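Local coordinates for clostripain-related protein (Bacteroides thetaiotaomicron, PDB 5L20) that is probably a cysteine peptidase of the clostripain (C11) family, seen here as an N-terminal part of the longer protein, at residues E34-I48 with L60-H72. Residues are numbered along the deposited sequence; the frame is centred on the assembly and turned at random.
Sequences ESVVEKNILKDERII and LFELAYENGKSVH
E34, near the end of helix 23-37, spends both carboxylate oxygens on strand 69-79. OE1 accepts from S70 OG at 2.9 Å, on its anti side; a serine's short hydroxyl suffices here. OE2 takes the N-H of H72 NE2 in a nearly straight (164°) bond, very short at 2.5 Å and of doubtful exact length; carboxylate and ring planes stand 54° apart. A glutamate suits the place because its chain, extended beyond CG, also lays methylene CG against L63 CD1 (3.6 Å). A water joins E38 OE2 to S70 N.

V37, branched and compact, fits between two apolar partners: CG2 faces L63, CG1 Y65 CB. With CG opposite the backbone N (chi1 -177°), the Y65 ring is carried to the turn V37 to N40, its flat face receiving N40 CB, offset toward the rim, in a CH-pi contact 3.8 Å from the centroid. With an alanine here, N40 CB would probably lose that face and a gap open beside E38 O.

Strands 45-52 and 57-66 pair antiparallel: L63 N donates to I47 O (3.0 Å), and aliphatic I48 CD1 packs on E62 CB. E62 OE2 meets R46 CD at 3.2 Å, the salt bridge to NE being long; R46 NH1 bonds S100. A water accepts from I47 N within reach of E62 OE2 and L63 O. Were H72 NE2 deprotonated or E34 protonated, only the H72 part of the helix-strand link would probably weaken.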
ATOM      1  N   GLU A  34      -3.226  10.224   4.909  1.00 16.96           N
ATOM      2  CA  GLU A  34      -3.164  11.422   4.065  1.00 17.80           C
ATOM      3  C   GLU A  34      -3.131  12.714   4.880  1.00 20.23           C
ATOM      4  O   GLU A  34      -2.522  13.699   4.451  1.00 20.04           O
ATOM      5  CB  GLU A  34      -4.341  11.468   3.092  1.00 22.41           C
ATOM      6  CG  GLU A  34      -4.217  10.507   1.949  1.00 29.90           C
ATOM      7  CD  GLU A  34      -5.071  10.886   0.750  1.00 26.75           C
ATOM      8  OE1 GLU A  34      -4.832  11.952   0.135  1.00 38.36           O
ATOM      9  OE2 GLU A  34      -5.967  10.100   0.409  1.00 32.88           O
ATOM     10  N   SER A  35      -3.767  12.718   6.054  1.00 19.30           N
ATOM     11  CA  SER A  35      -3.765  13.933   6.854  1.00 21.45           C
ATOM     12  C   SER A  35      -2.330  14.247   7.306  1.00 23.43           C
ATOM     13  O   SER A  35      -2.004  15.399   7.550  1.00 24.18           O
ATOM     14  CB  SER A  35      -4.731  13.822   8.048  1.00 20.10           C
ATOM     15  OG  SER A  35      -4.220  12.981   9.076  1.00 21.57           O
ATOM     16  N   VAL A  36      -1.461  13.229   7.385  1.00 18.91           N
ATOM     17  CA  VAL A  36      -0.043  13.444   7.686  1.00 18.18           C
ATOM     18  C   VAL A  36       0.757  13.943   6.471  1.00 23.42           C
ATOM     19  O   VAL A  36       1.634  14.802   6.600  1.00 23.97           O
ATOM     20  CB  VAL A  36       0.613  12.133   8.215  1.00 20.16           C
ATOM     21  CG1 VAL A  36       2.124  12.285   8.410  1.00 25.23           C
ATOM     22  CG2 VAL A  36      -0.066  11.697   9.525  1.00 22.60           C
ATOM     23  N   VAL A  37       0.460  13.400   5.292  1.00 21.41           N
ATOM     24  CA  VAL A  37       1.118  13.846   4.056  1.00 20.55           C
ATOM     25  C   VAL A  37       0.875  15.327   3.825  1.00 24.40           C
ATOM     26  O   VAL A  37       1.766  16.039   3.369  1.00 25.70           O
ATOM     27  CB  VAL A  37       0.638  13.024   2.840  1.00 20.18           C
ATOM     28  CG1 VAL A  37       1.170  13.607   1.496  1.00 21.39           C
ATOM     29  CG2 VAL A  37       1.087  11.578   3.011  1.00 19.39           C
ATOM     30  N   GLU A  38      -0.310  15.794   4.200  1.00 22.38           N
ATOM     31  CA  GLU A  38      -0.644  17.217   4.056  1.00 30.01           C
ATOM     32  C   GLU A  38       0.313  18.169   4.781  1.00 40.15           C
ATOM     33  O   GLU A  38       0.262  19.381   4.560  1.00 35.69           O
ATOM     34  CB  GLU A  38      -2.060  17.473   4.549  1.00 31.02           C
ATOM     35  CG  GLU A  38      -3.120  16.778   3.750  1.00 36.29           C
ATOM     36  CD  GLU A  38      -4.502  16.975   4.344  1.00 52.89           C
ATOM     37  OE1 GLU A  38      -4.592  17.286   5.556  1.00 50.48           O
ATOM     38  OE2 GLU A  38      -5.498  16.822   3.603  1.00 56.71           O
ATOM     39  N   LYS A  39       1.180  17.636   5.637  1.00 32.60           N
ATOM     40  CA  LYS A  39       2.104  18.473   6.404  1.00 35.07           C
ATOM     41  C   LYS A  39       3.503  18.541   5.789  1.00 40.18           C
ATOM     42  O   LYS A  39       4.437  19.064   6.404  1.00 39.31           O
ATOM     43  CB  LYS A  39       2.200  17.962   7.844  1.00 38.03           C
ATOM     44  CG  LYS A  39       0.854  17.737   8.517  1.00 40.18           C
ATOM     45  CD  LYS A  39       1.040  17.095   9.879  1.00 44.56           C
ATOM     46  CE  LYS A  39      -0.294  16.754  10.519  1.00 48.90           C
ATOM     47  NZ  LYS A  39      -0.095  16.070  11.833  1.00 45.06           N
ATOM     48  N   ASN A  40       3.654  17.990   4.589  1.00 34.46           N
ATOM     49  CA  ASN A  40       4.891  18.144   3.829  1.00 39.03           C
ATOM     50  C   ASN A  40       6.112  17.515   4.519  1.00 44.22           C
ATOM     51  O   ASN A  40       7.128  18.175   4.749  1.00 41.71           O
ATOM     52  CB  ASN A  40       5.139  19.632   3.555  1.00 44.25           C
ATOM     53  CG  ASN A  40       6.069  19.859   2.396  1.00 43.54           C
ATOM     54  OD1 ASN A  40       6.389  18.929   1.657  1.00 42.36           O
ATOM     55  ND2 ASN A  40       6.506  21.105   2.220  1.00 46.21           N
ATOM     56  N   ILE A  41       6.000  16.218   4.799  1.00 39.70           N
ATOM     57  CA  ILE A  41       6.984  15.455   5.566  1.00 36.89           C
ATOM     58  C   ILE A  41       7.758  14.490   4.678  1.00 40.54           C
ATOM     59  O   ILE A  41       8.605  13.727   5.162  1.00 28.74           O
ATOM     60  CB  ILE A  41       6.293  14.627   6.682  1.00 37.74           C
ATOM     61  CG1 ILE A  41       5.025  15.327   7.162  1.00 44.33           C
ATOM     62  CG2 ILE A  41       7.230  14.402   7.858  1.00 54.02           C
ATOM     63  CD1 ILE A  41       5.314  16.511   8.062  1.00 51.72           C
ATOM     64  N   LEU A  42       7.439  14.500   3.384  1.00 30.06           N
ATOM     65  CA  LEU A  42       7.942  13.489   2.469  1.00 30.05           C
ATOM     66  C   LEU A  42       8.984  14.038   1.490  1.00 33.67           C
ATOM     67  O   LEU A  42       8.924  13.778   0.286  1.00 35.41           O
ATOM     68  CB  LEU A  42       6.776  12.863   1.701  1.00 19.94           C
ATOM     69  CG  LEU A  42       5.714  12.133   2.531  1.00 21.85           C
ATOM     70  CD1 LEU A  42       4.593  11.635   1.625  1.00 19.51           C
ATOM     71  CD2 LEU A  42       6.344  11.008   3.301  1.00 24.04           C
ATOM     72  N   LYS A  43       9.955  14.782   2.003  1.00 27.75           N
ATOM     73  CA  LYS A  43      11.029  15.281   1.140  1.00 25.49           C
ATOM     74  C   LYS A  43      12.055  14.203   0.752  1.00 24.49           C
ATOM     75  O   LYS A  43      12.603  14.212  -0.349  1.00 29.49           O
ATOM     76  CB  LYS A  43      11.739  16.448   1.823  1.00 31.61           C
ATOM     77  CG  LYS A  43      10.812  17.606   2.210  1.00 36.96           C
ATOM     78  CD  LYS A  43      11.622  18.765   2.774  1.00 40.09           C
ATOM     79  CE  LYS A  43      10.730  19.869   3.318  1.00 44.49           C
ATOM     80  NZ  LYS A  43       9.796  20.372   2.271  1.00 53.43           N
ATOM     81  N   ASP A  44      12.324  13.280   1.666  1.00 18.84           N
ATOM     82  CA  ASP A  44      13.297  12.214   1.434  1.00 17.65           C
ATOM     83  C   ASP A  44      12.631  10.858   1.277  1.00 17.52           C
ATOM     84  O   ASP A  44      13.328   9.847   1.157  1.00 17.23           O
ATOM     85  CB  ASP A  44      14.282  12.093   2.596  1.00 19.35           C
ATOM     86  CG  ASP A  44      15.340  13.161   2.603  1.00 32.22           C
ATOM     87  OD1 ASP A  44      15.774  13.604   1.519  1.00 31.51           O
ATOM     88  OD2 ASP A  44      15.754  13.534   3.724  1.00 34.93           O
ATOM     89  N   GLU A  45      11.304  10.838   1.341  1.00 18.89           N
ATOM     90  CA  GLU A  45      10.571   9.567   1.415  1.00 18.26           C
ATOM     91  C   GLU A  45       9.383   9.571   0.479  1.00 22.73           C
ATOM     92  O   GLU A  45       8.876  10.639   0.124  1.00 22.24           O
ATOM     93  CB  GLU A  45      10.090   9.294   2.845  1.00 17.90           C
ATOM     94  CG  GLU A  45      11.179   9.306   3.920  1.00 18.70           C
ATOM     95  CD  GLU A  45      11.435  10.692   4.509  1.00 27.49           C
ATOM     96  OE1 GLU A  45      10.687  11.646   4.190  1.00 27.07           O
ATOM     97  OE2 GLU A  45      12.390  10.817   5.304  1.00 25.36           O
ATOM     98  N   ARG A  46       8.931   8.372   0.101  1.00 16.17           N
ATOM     99  CA  ARG A  46       7.684   8.206  -0.643  1.00 15.42           C
ATOM    100  C   ARG A  46       6.764   7.252   0.110  1.00 13.44           C
ATOM    101  O   ARG A  46       7.241   6.331   0.786  1.00 14.23           O
ATOM    102  CB  ARG A  46       7.929   7.640  -2.042  1.00 15.02           C
ATOM    103  CG  ARG A  46       8.655   8.559  -3.051  1.00 19.86           C
ATOM    104  CD  ARG A  46       8.459   8.022  -4.499  1.00 18.35           C
ATOM    105  NE  ARG A  46       9.370   8.593  -5.484  1.00 28.95           N
ATOM    106  CZ  ARG A  46      10.631   8.196  -5.669  1.00 31.74           C
ATOM    107  NH1 ARG A  46      11.158   7.228  -4.917  1.00 25.82           N
ATOM    108  NH2 ARG A  46      11.387   8.788  -6.590  1.00 33.46           N
ATOM    109  N   ILE A  47       5.461   7.455  -0.042  1.00 12.58           N
ATOM    110  CA  ILE A  47       4.457   6.529   0.451  1.00 12.20           C
ATOM    111  C   ILE A  47       3.779   5.903  -0.760  1.00 13.38           C
ATOM    112  O   ILE A  47       3.213   6.630  -1.594  1.00 12.97           O
ATOM    113  CB  ILE A  47       3.399   7.213   1.334  1.00 15.09           C
ATOM    114  CG1 ILE A  47       4.058   7.747   2.614  1.00 15.87           C
ATOM    115  CG2 ILE A  47       2.302   6.211   1.669  1.00 17.50           C
ATOM    116  CD1 ILE A  47       3.153   8.526   3.503  1.00 16.38           C
ATOM    117  N   ILE A  48       3.851   4.583  -0.858  1.00 13.69           N
ATOM    118  CA  ILE A  48       3.277   3.818  -1.963  1.00 11.79           C
ATOM    119  C   ILE A  48       2.244   2.868  -1.375  1.00 15.53           C
ATOM    120  O   ILE A  48       2.527   2.215  -0.363  1.00 11.23           O
ATOM    121  CB  ILE A  48       4.351   2.995  -2.706  1.00 11.95           C
ATOM    122  CG1 ILE A  48       5.507   3.872  -3.200  1.00 12.16           C
ATOM    123  CG2 ILE A  48       3.690   2.131  -3.795  1.00 14.88           C
ATOM    124  CD1 ILE A  48       5.060   4.924  -4.229  1.00 15.85           C
ATOM    125  N   LEU A  60      -2.116   0.324  -7.478  1.00 11.81           N
ATOM    126  CA  LEU A  60      -0.901   0.801  -6.839  1.00 13.65           C
ATOM    127  C   LEU A  60      -0.834   2.313  -7.025  1.00 14.55           C
ATOM    128  O   LEU A  60      -0.919   2.807  -8.161  1.00 12.74           O
ATOM    129  CB  LEU A  60       0.336   0.143  -7.444  1.00 12.93           C
ATOM    130  CG  LEU A  60       1.646   0.418  -6.710  1.00 10.76           C
ATOM    131  CD1 LEU A  60       1.714  -0.475  -5.473  1.00 12.46           C
ATOM    132  CD2 LEU A  60       2.837   0.130  -7.596  1.00 13.38           C
ATOM    133  N   PHE A  61      -0.698   3.079  -5.950  1.00 12.44           N
ATOM    134  CA  PHE A  61      -0.622   4.532  -6.105  1.00 15.67           C
ATOM    135  C   PHE A  61       0.301   5.173  -5.080  1.00 14.35           C
ATOM    136  O   PHE A  61       0.661   4.547  -4.059  1.00 15.55           O
ATOM    137  CB  PHE A  61      -2.031   5.181  -6.031  1.00 13.89           C
ATOM    138  CG  PHE A  61      -2.747   4.992  -4.711  1.00 14.12           C
ATOM    139  CD1 PHE A  61      -3.509   3.855  -4.482  1.00 12.37           C
ATOM    140  CD2 PHE A  61      -2.709   5.977  -3.745  1.00 15.71           C
ATOM    141  CE1 PHE A  61      -4.206   3.692  -3.286  1.00 14.80           C
ATOM    142  CE2 PHE A  61      -3.398   5.813  -2.524  1.00 15.40           C
ATOM    143  CZ  PHE A  61      -4.136   4.692  -2.313  1.00 13.30           C
ATOM    144  N   GLU A  62       0.694   6.406  -5.355  1.00 14.44           N
ATOM    145  CA  GLU A  62       1.566   7.147  -4.465  1.00 15.29           C
ATOM    146  C   GLU A  62       0.781   8.253  -3.770  1.00 16.37           C
ATOM    147  O   GLU A  62      -0.097   8.870  -4.381  1.00 16.31           O
ATOM    148  CB  GLU A  62       2.755   7.734  -5.233  1.00 16.82           C
ATOM    149  CG  GLU A  62       3.669   8.595  -4.377  1.00 16.51           C
ATOM    150  CD  GLU A  62       4.919   9.036  -5.107  1.00 29.57           C
ATOM    151  OE1 GLU A  62       5.063   8.681  -6.297  1.00 31.11           O
ATOM    152  OE2 GLU A  62       5.781   9.715  -4.494  1.00 24.43           O
ATOM    153  N   LEU A  63       1.049   8.459  -2.475  1.00 14.96           N
ATOM    154  CA  LEU A  63       0.552   9.646  -1.772  1.00 15.79           C
ATOM    155  C   LEU A  63       1.646  10.660  -1.804  1.00 19.34           C
ATOM    156  O   LEU A  63       2.742  10.404  -1.297  1.00 21.66           O
ATOM    157  CB  LEU A  63       0.200   9.343  -0.318  1.00 20.41           C
ATOM    158  CG  LEU A  63      -1.014   8.495  -0.023  1.00 20.40           C
ATOM    159  CD1 LEU A  63      -1.195   8.521   1.494  1.00 16.55           C
ATOM    160  CD2 LEU A  63      -2.243   9.018  -0.744  1.00 22.89           C
ATOM    161  N   ALA A  64       1.377  11.817  -2.385  1.00 23.96           N
ATOM    162  CA  ALA A  64       2.406  12.833  -2.426  1.00 27.68           C
ATOM    163  C   ALA A  64       1.859  14.193  -2.045  1.00 21.77           C
ATOM    164  O   ALA A  64       0.653  14.397  -1.955  1.00 27.85           O
ATOM    165  CB  ALA A  64       3.040  12.882  -3.799  1.00 27.35           C
ATOM    166  N   TYR A  65       2.777  15.108  -1.788  1.00 29.54           N
ATOM    167  CA  TYR A  65       2.416  16.464  -1.426  1.00 30.15           C
ATOM    168  C   TYR A  65       2.696  17.355  -2.629  1.00 38.16           C
ATOM    169  O   TYR A  65       3.820  17.402  -3.118  1.00 42.44           O
ATOM    170  CB  TYR A  65       3.206  16.910  -0.202  1.00 33.96           C
ATOM    171  CG  TYR A  65       2.863  18.286   0.316  1.00 46.81           C
ATOM    172  CD1 TYR A  65       1.714  18.501   1.070  1.00 40.47           C
ATOM    173  CD2 TYR A  65       3.699  19.371   0.065  1.00 48.60           C
ATOM    174  CE1 TYR A  65       1.401  19.762   1.554  1.00 47.66           C
ATOM    175  CE2 TYR A  65       3.394  20.637   0.545  1.00 51.45           C
ATOM    176  CZ  TYR A  65       2.245  20.823   1.289  1.00 55.00           C
ATOM    177  OH  TYR A  65       1.939  22.075   1.770  1.00 63.05           O
ATOM    178  N   GLU A  66       1.669  18.033  -3.126  1.00 40.51           N
ATOM    179  CA  GLU A  66       1.822  18.866  -4.314  1.00 54.11           C
ATOM    180  C   GLU A  66       0.905  20.074  -4.215  1.00 58.44           C
ATOM    181  O   GLU A  66      -0.254  19.939  -3.817  1.00 53.17           O
ATOM    182  CB  GLU A  66       1.520  18.062  -5.586  1.00 53.80           C
ATOM    183  N   ASN A  67       1.433  21.244  -4.574  1.00 68.27           N
ATOM    184  CA  ASN A  67       0.688  22.504  -4.500  1.00 70.40           C
ATOM    185  C   ASN A  67      -0.068  22.650  -3.182  1.00 60.57           C
ATOM    186  O   ASN A  67      -1.260  22.958  -3.161  1.00 62.52           O
ATOM    187  CB  ASN A  67      -0.283  22.622  -5.682  1.00 69.43           C
ATOM    188  CG  ASN A  67       0.419  22.535  -7.029  1.00 71.52           C
ATOM    189  OD1 ASN A  67       1.432  23.196  -7.257  1.00 78.67           O
ATOM    190  ND2 ASN A  67      -0.116  21.712  -7.924  1.00 63.84           N
ATOM    191  N   GLY A  68       0.635  22.392  -2.084  1.00 55.41           N
ATOM    192  CA  GLY A  68       0.067  22.518  -0.755  1.00 55.34           C
ATOM    193  C   GLY A  68      -1.007  21.512  -0.376  1.00 63.14           C
ATOM    194  O   GLY A  68      -1.832  21.794   0.494  1.00 65.82           O
ATOM    195  N   LYS A  69      -1.003  20.336  -1.003  1.00 59.10           N
ATOM    196  CA  LYS A  69      -2.045  19.339  -0.729  1.00 53.22           C
ATOM    197  C   LYS A  69      -1.577  17.887  -0.911  1.00 45.49           C
ATOM    198  O   LYS A  69      -0.572  17.626  -1.575  1.00 45.07           O
ATOM    199  CB  LYS A  69      -3.260  19.599  -1.626  1.00 42.93           C
ATOM    200  N   SER A  70      -2.306  16.953  -0.302  1.00 39.81           N
ATOM    201  CA  SER A  70      -2.096  15.532  -0.561  1.00 38.22           C
ATOM    202  C   SER A  70      -2.631  15.240  -1.959  1.00 44.63           C
ATOM    203  O   SER A  70      -3.549  15.916  -2.429  1.00 48.08           O
ATOM    204  CB  SER A  70      -2.796  14.662   0.489  1.00 43.17           C
ATOM    205  OG  SER A  70      -2.320  13.316   0.469  1.00 41.66           O
ATOM    206  N   VAL A  71      -2.045  14.263  -2.640  1.00 30.22           N
ATOM    207  CA  VAL A  71      -2.562  13.859  -3.941  1.00 35.78           C
ATOM    208  C   VAL A  71      -2.298  12.368  -4.193  1.00 23.26           C
ATOM    209  O   VAL A  71      -1.260  11.851  -3.793  1.00 29.06           O
ATOM    210  CB  VAL A  71      -1.939  14.721  -5.075  1.00 32.52           C
ATOM    211  CG1 VAL A  71      -0.430  14.564  -5.113  1.00 34.47           C
ATOM    212  CG2 VAL A  71      -2.546  14.370  -6.418  1.00 41.52           C
ATOM    213  N   HIS A  72      -3.262  11.687  -4.813  1.00 22.89           N
ATOM    214  CA  HIS A  72      -3.095  10.299  -5.257  1.00 21.66           C
ATOM    215  C   HIS A  72      -2.562  10.260  -6.674  1.00 23.11           C
ATOM    216  O   HIS A  72      -3.271  10.670  -7.618  1.00 24.44           O
ATOM    217  CB  HIS A  72      -4.407   9.518  -5.271  1.00 19.80           C
ATOM    218  CG  HIS A  72      -4.978   9.188  -3.928  1.00 29.24           C
ATOM    219  ND1 HIS A  72      -5.663   8.015  -3.696  1.00 22.92           N
ATOM    220  CD2 HIS A  72      -5.008   9.882  -2.764  1.00 30.35           C
ATOM    221  CE1 HIS A  72      -6.095   7.999  -2.441  1.00 27.22           C
ATOM    222  NE2 HIS A  72      -5.709   9.119  -1.856  1.00 27.91           N
TER
HETATM  223  O   HOH W   1      -5.034  16.984   1.074  1.00 49.78           O
HETATM  224  O   HOH W   2       5.209   9.965  -1.851  1.00 18.52           O